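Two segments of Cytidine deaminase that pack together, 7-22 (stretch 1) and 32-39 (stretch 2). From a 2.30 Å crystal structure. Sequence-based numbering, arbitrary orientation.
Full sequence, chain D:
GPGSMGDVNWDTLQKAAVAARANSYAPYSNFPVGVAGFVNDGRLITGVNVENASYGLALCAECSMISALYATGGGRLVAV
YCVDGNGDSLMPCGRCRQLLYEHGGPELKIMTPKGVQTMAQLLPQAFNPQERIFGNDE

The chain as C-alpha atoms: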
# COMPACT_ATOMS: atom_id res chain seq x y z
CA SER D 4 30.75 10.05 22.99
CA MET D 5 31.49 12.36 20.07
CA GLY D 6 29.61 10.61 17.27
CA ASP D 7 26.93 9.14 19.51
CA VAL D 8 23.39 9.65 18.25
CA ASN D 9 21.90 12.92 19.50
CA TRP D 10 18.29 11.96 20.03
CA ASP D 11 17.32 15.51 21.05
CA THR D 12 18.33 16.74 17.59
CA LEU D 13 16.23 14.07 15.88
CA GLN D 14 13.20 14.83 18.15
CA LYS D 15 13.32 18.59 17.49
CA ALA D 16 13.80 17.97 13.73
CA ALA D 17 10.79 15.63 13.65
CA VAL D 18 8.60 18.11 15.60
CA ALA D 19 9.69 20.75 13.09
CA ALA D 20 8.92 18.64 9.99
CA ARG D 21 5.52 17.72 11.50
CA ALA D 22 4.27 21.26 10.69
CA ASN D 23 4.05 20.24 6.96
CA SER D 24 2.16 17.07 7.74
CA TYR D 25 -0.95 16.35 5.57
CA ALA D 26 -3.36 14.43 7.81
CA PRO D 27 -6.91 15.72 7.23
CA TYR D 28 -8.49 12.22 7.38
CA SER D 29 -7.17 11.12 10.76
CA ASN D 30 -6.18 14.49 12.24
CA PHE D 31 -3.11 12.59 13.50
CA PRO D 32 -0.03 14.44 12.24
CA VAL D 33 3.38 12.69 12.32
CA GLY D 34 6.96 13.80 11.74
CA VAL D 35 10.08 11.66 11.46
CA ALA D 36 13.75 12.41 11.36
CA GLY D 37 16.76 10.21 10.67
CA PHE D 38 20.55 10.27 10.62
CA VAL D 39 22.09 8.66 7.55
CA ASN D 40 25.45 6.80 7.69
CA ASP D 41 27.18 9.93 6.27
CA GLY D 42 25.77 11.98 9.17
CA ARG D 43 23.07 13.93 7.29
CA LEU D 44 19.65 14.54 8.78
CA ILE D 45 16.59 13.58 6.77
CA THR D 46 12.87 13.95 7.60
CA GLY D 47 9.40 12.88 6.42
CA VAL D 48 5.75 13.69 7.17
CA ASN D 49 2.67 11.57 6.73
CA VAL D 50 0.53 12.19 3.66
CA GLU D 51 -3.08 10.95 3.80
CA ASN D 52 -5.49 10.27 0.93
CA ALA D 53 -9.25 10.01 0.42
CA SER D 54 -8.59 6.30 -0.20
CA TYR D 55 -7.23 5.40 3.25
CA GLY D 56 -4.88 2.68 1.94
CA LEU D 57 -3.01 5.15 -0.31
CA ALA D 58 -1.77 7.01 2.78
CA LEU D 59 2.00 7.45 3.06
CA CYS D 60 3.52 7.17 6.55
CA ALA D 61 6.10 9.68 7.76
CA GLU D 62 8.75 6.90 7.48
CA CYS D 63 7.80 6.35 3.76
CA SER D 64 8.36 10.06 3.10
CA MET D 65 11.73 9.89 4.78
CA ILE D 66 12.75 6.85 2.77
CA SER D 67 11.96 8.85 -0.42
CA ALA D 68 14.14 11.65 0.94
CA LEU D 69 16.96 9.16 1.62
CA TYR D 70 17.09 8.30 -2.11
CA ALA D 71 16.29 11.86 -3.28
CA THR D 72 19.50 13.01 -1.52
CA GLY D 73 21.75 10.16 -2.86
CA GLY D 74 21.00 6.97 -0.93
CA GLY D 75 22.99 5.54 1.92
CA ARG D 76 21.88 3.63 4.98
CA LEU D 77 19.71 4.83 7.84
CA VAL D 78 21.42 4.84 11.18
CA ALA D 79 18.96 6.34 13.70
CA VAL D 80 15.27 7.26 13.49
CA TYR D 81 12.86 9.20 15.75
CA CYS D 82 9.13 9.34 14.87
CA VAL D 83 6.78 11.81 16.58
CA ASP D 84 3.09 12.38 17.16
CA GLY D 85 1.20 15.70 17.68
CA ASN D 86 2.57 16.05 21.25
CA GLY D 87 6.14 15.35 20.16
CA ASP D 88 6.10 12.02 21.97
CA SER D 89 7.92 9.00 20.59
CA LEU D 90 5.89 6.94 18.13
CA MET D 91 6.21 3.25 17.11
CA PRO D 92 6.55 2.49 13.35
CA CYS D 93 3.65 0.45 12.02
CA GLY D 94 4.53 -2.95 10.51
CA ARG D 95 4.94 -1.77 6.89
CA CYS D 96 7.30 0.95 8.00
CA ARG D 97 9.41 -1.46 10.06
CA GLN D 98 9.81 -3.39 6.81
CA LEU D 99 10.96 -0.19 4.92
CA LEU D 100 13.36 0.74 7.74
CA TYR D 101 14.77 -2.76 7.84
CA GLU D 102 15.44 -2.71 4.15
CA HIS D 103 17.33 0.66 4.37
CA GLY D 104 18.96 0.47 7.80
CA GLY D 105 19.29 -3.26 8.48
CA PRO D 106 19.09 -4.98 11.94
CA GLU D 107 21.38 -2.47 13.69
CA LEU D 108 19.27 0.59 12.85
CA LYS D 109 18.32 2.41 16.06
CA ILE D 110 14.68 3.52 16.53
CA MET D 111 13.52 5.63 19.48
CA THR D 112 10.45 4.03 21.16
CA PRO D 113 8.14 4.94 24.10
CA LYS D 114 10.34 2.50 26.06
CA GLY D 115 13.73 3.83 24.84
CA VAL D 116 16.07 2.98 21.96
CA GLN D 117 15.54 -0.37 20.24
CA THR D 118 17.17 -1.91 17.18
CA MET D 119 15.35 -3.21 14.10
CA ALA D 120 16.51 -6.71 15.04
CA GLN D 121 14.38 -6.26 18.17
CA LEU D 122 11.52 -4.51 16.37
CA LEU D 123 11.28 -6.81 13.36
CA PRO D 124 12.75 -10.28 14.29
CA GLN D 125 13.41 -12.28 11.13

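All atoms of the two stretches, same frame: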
# COMPACT_ATOMS: atom_id res chain seq x y z
N ASP D 7 28.12 9.80 19.02
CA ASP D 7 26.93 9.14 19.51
C ASP D 7 25.72 9.79 18.87
O ASP D 7 25.80 10.94 18.39
CB ASP D 7 26.82 9.24 21.03
CG ASP D 7 27.86 8.39 21.75
OD1 ASP D 7 28.53 7.55 21.10
OD2 ASP D 7 28.01 8.58 22.98
N VAL D 8 24.60 9.07 18.81
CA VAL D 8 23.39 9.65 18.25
C VAL D 8 22.82 10.66 19.23
O VAL D 8 22.65 10.35 20.43
CB VAL D 8 22.35 8.57 17.85
CG1 VAL D 8 21.02 9.22 17.51
CG2 VAL D 8 22.85 7.77 16.65
N ASN D 9 22.60 11.88 18.74
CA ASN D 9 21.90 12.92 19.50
C ASN D 9 20.41 12.84 19.26
O ASN D 9 19.90 13.33 18.26
CB ASN D 9 22.41 14.33 19.16
CG ASN D 9 21.94 15.38 20.17
OD1 ASN D 9 20.78 15.38 20.61
ND2 ASN D 9 22.84 16.29 20.54
N TRP D 10 19.71 12.21 20.19
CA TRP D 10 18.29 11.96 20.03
C TRP D 10 17.43 13.21 20.17
O TRP D 10 16.39 13.34 19.53
CB TRP D 10 17.84 10.84 20.97
CG TRP D 10 18.52 9.52 20.69
CD1 TRP D 10 19.60 9.00 21.35
CD2 TRP D 10 18.16 8.56 19.68
NE1 TRP D 10 19.92 7.77 20.82
CE2 TRP D 10 19.06 7.47 19.79
CE3 TRP D 10 17.15 8.51 18.69
CZ2 TRP D 10 18.99 6.35 18.96
CZ3 TRP D 10 17.08 7.39 17.87
CH2 TRP D 10 18.00 6.31 18.01
N ASP D 11 17.87 14.15 21.01
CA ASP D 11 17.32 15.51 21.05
C ASP D 11 17.22 16.16 19.66
O ASP D 11 16.18 16.74 19.31
CB ASP D 11 18.20 16.39 21.94
CG ASP D 11 17.52 16.77 23.23
OD1 ASP D 11 16.60 17.64 23.16
OD2 ASP D 11 17.91 16.22 24.29
N THR D 12 18.30 16.10 18.90
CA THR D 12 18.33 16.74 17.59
C THR D 12 17.28 16.12 16.70
O THR D 12 16.48 16.83 16.09
CB THR D 12 19.69 16.64 16.96
OG1 THR D 12 20.60 17.39 17.75
CG2 THR D 12 19.69 17.19 15.55
N LEU D 13 17.25 14.79 16.64
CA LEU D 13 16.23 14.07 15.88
C LEU D 13 14.79 14.43 16.31
O LEU D 13 13.92 14.64 15.46
CB LEU D 13 16.48 12.57 15.94
CG LEU D 13 17.77 12.07 15.29
CD1 LEU D 13 17.84 10.56 15.37
CD2 LEU D 13 17.88 12.53 13.83
N GLN D 14 14.55 14.56 17.62
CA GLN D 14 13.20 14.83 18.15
C GLN D 14 12.70 16.22 17.76
O GLN D 14 11.55 16.38 17.26
CB GLN D 14 13.14 14.52 19.66
CG GLN D 14 12.70 15.64 20.59
CD GLN D 14 11.21 15.77 20.71
OE1 GLN D 14 10.67 16.87 20.69
NE2 GLN D 14 10.54 14.64 20.86
N LYS D 15 13.58 17.21 17.92
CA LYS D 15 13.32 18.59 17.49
C LYS D 15 13.10 18.67 15.98
O LYS D 15 12.20 19.37 15.52
CB LYS D 15 14.44 19.54 17.92
CG LYS D 15 14.39 19.90 19.41
CD LYS D 15 15.70 20.55 19.86
CE LYS D 15 16.05 20.16 21.28
NZ LYS D 15 15.74 21.21 22.32
N ALA D 16 13.92 17.97 15.21
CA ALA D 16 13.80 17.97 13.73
C ALA D 16 12.49 17.36 13.28
O ALA D 16 11.86 17.87 12.35
CB ALA D 16 14.96 17.24 13.09
N ALA D 17 12.07 16.29 13.95
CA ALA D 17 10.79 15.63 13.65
C ALA D 17 9.58 16.47 14.06
O ALA D 17 8.57 16.48 13.36
CB ALA D 17 10.72 14.23 14.30
N VAL D 18 9.66 17.17 15.19
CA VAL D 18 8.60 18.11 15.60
C VAL D 18 8.50 19.18 14.53
O VAL D 18 7.39 19.49 14.07
CB VAL D 18 8.91 18.75 16.98
CG1 VAL D 18 8.15 20.08 17.17
CG2 VAL D 18 8.62 17.75 18.09
N ALA D 19 9.65 19.71 14.11
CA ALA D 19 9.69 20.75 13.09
C ALA D 19 9.05 20.29 11.78
O ALA D 19 8.18 20.98 11.22
CB ALA D 19 11.14 21.22 12.86
N ALA D 20 9.45 19.11 11.28
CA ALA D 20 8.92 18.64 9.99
C ALA D 20 7.40 18.41 10.06
O ALA D 20 6.68 18.61 9.07
CB ALA D 20 9.65 17.36 9.52
N ARG D 21 6.92 18.05 11.25
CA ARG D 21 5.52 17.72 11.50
C ARG D 21 4.57 18.87 11.11
O ARG D 21 3.41 18.64 10.75
CB ARG D 21 5.32 17.29 12.95
CG ARG D 21 3.96 16.69 13.27
CD ARG D 21 3.33 17.42 14.44
NE ARG D 21 4.01 17.10 15.69
CZ ARG D 21 4.25 17.96 16.67
NH1 ARG D 21 3.87 19.22 16.56
NH2 ARG D 21 4.88 17.55 17.75
N ALA D 22 5.07 20.11 11.13
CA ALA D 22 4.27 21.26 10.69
C ALA D 22 3.79 21.18 9.22
O ALA D 22 2.79 21.83 8.88
CB ALA D 22 5.02 22.57 10.96
N PRO D 32 -1.26 14.06 12.94
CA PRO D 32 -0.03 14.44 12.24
C PRO D 32 1.23 13.76 12.84
O PRO D 32 1.34 13.55 14.08
CB PRO D 32 0.01 15.97 12.41
CG PRO D 32 -0.69 16.24 13.74
CD PRO D 32 -1.66 15.07 13.96
N VAL D 33 2.16 13.41 11.95
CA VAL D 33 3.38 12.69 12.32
C VAL D 33 4.60 13.28 11.59
O VAL D 33 4.56 13.57 10.38
CB VAL D 33 3.28 11.18 12.00
CG1 VAL D 33 4.54 10.44 12.33
CG2 VAL D 33 2.05 10.53 12.67
N GLY D 34 5.69 13.41 12.32
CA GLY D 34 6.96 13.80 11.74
C GLY D 34 7.99 12.75 12.07
O GLY D 34 7.85 12.03 13.07
N VAL D 35 9.00 12.61 11.21
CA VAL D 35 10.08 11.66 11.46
C VAL D 35 11.39 12.29 11.04
O VAL D 35 11.42 13.13 10.15
CB VAL D 35 9.88 10.28 10.74
CG1 VAL D 35 9.99 10.40 9.19
CG2 VAL D 35 10.85 9.25 11.26
N ALA D 36 12.46 11.87 11.68
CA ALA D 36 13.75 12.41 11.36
C ALA D 36 14.76 11.28 11.58
O ALA D 36 14.60 10.46 12.51
CB ALA D 36 14.09 13.65 12.27
N GLY D 37 15.80 11.29 10.74
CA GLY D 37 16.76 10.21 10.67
C GLY D 37 18.16 10.76 10.46
O GLY D 37 18.33 11.79 9.82
N PHE D 38 19.15 10.08 11.03
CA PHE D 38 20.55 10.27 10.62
C PHE D 38 20.94 9.20 9.62
O PHE D 38 20.64 8.02 9.81
CB PHE D 38 21.47 10.21 11.82
CG PHE D 38 21.47 11.46 12.64
CD1 PHE D 38 21.69 12.70 12.04
CD2 PHE D 38 21.28 11.40 14.02
CE1 PHE D 38 21.72 13.89 12.81
CE2 PHE D 38 21.31 12.58 14.79
CZ PHE D 38 21.51 13.83 14.17
N VAL D 39 21.60 9.61 8.55
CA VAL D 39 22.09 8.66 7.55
C VAL D 39 23.54 8.31 7.95
O VAL D 39 24.11 8.97 8.84
CB VAL D 39 21.96 9.23 6.11
CG1 VAL D 39 22.11 8.15 5.12
CG2 VAL D 39 20.59 9.86 5.93

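This is a small, apolar helix-on-strand contact, held by close packing of alanine, leucine, phenylalanine and glycine, with no hydrogen bond or salt bridge running between the two stretches. The helix that begins at Trp10 lies across the strand 34-39 with its axis 6.0 Å away at closest approach and its direction roughly reversed, at 140° to the strand. The start of the helix therefore meets the end of the strand, and its last turn meets the residues around Gly34.

The strand alternates in the usual way: Ala36 and Phe38 direct their CA-to-CB bonds toward the helix, while Val35 directs its own away. Phe38 gives the largest covered area of any residue here, and its ring is received by the first turn of the helix. Leu13 CD2 sits over one face, 3.6 Å from the ring centroid and only 16° off the normal, a CH-pi contact that suits a branched aliphatic side chain reaching out from the helix. At the ring edge, Val8 CG1 lies 4.1 Å from Phe38 CD2, and the carbonyl Asn9 O lies 3.8 Å from Phe38 CE2, where the carbon-bound hydrogens of the ring carry a slight positive charge. Thr12 adds its methyl, with CG2 4.1 Å from Phe38 CZ.

Asn9 also caps the helix: its OD1 accepts a hydrogen bond from Thr12 N at 3.1 Å, satisfying a backbone NH that has no full turn before it. Asparagine is well suited to this, having a short side chain that ends in a carbonyl. The end of that side chain leads away from the strand, so the residue meets Phe38 through its backbone.

In the middle, small side chains let the two backbones come close. Ala36 CB is 3.3 Å from Leu13 O, 3.7 Å from Ala17 N and 3.8 Å from Ala16 CB, so this one methyl is set against both the helix backbone and its side chains. Ala16 and Ala17 both point toward the strand; the methyl of Ala17, with CB 4.0 Å from Ala36 CB, also lies 3.9 Å from Val35 C, touching the strand's backbone.

The approach is tighter still at Gly34, whose CA stands 4.2 Å from the CA of Arg21. A CB built in ideal geometry on Gly34 would point toward the helix and fall 2.1 Å from Ala17 O, a plain clash, and 3.1 Å from Arg21 CB. Without a side chain, Gly34 CA can instead approach Ala17 O to 3.5 Å, with an angle of 159° at the hydrogen, forming a CA-H...O contact. Ala17 O also accepts the helical hydrogen bond from Arg21 N at 3.1 Å.

Arg21 closes this end with the aliphatic part of its side chain: CG lies 3.8 Å from Gly34 N and 4.1 Å from Pro32 CB. Its NE and NH2 are hydrogen-bonded elsewhere in the structure, while CG packs here.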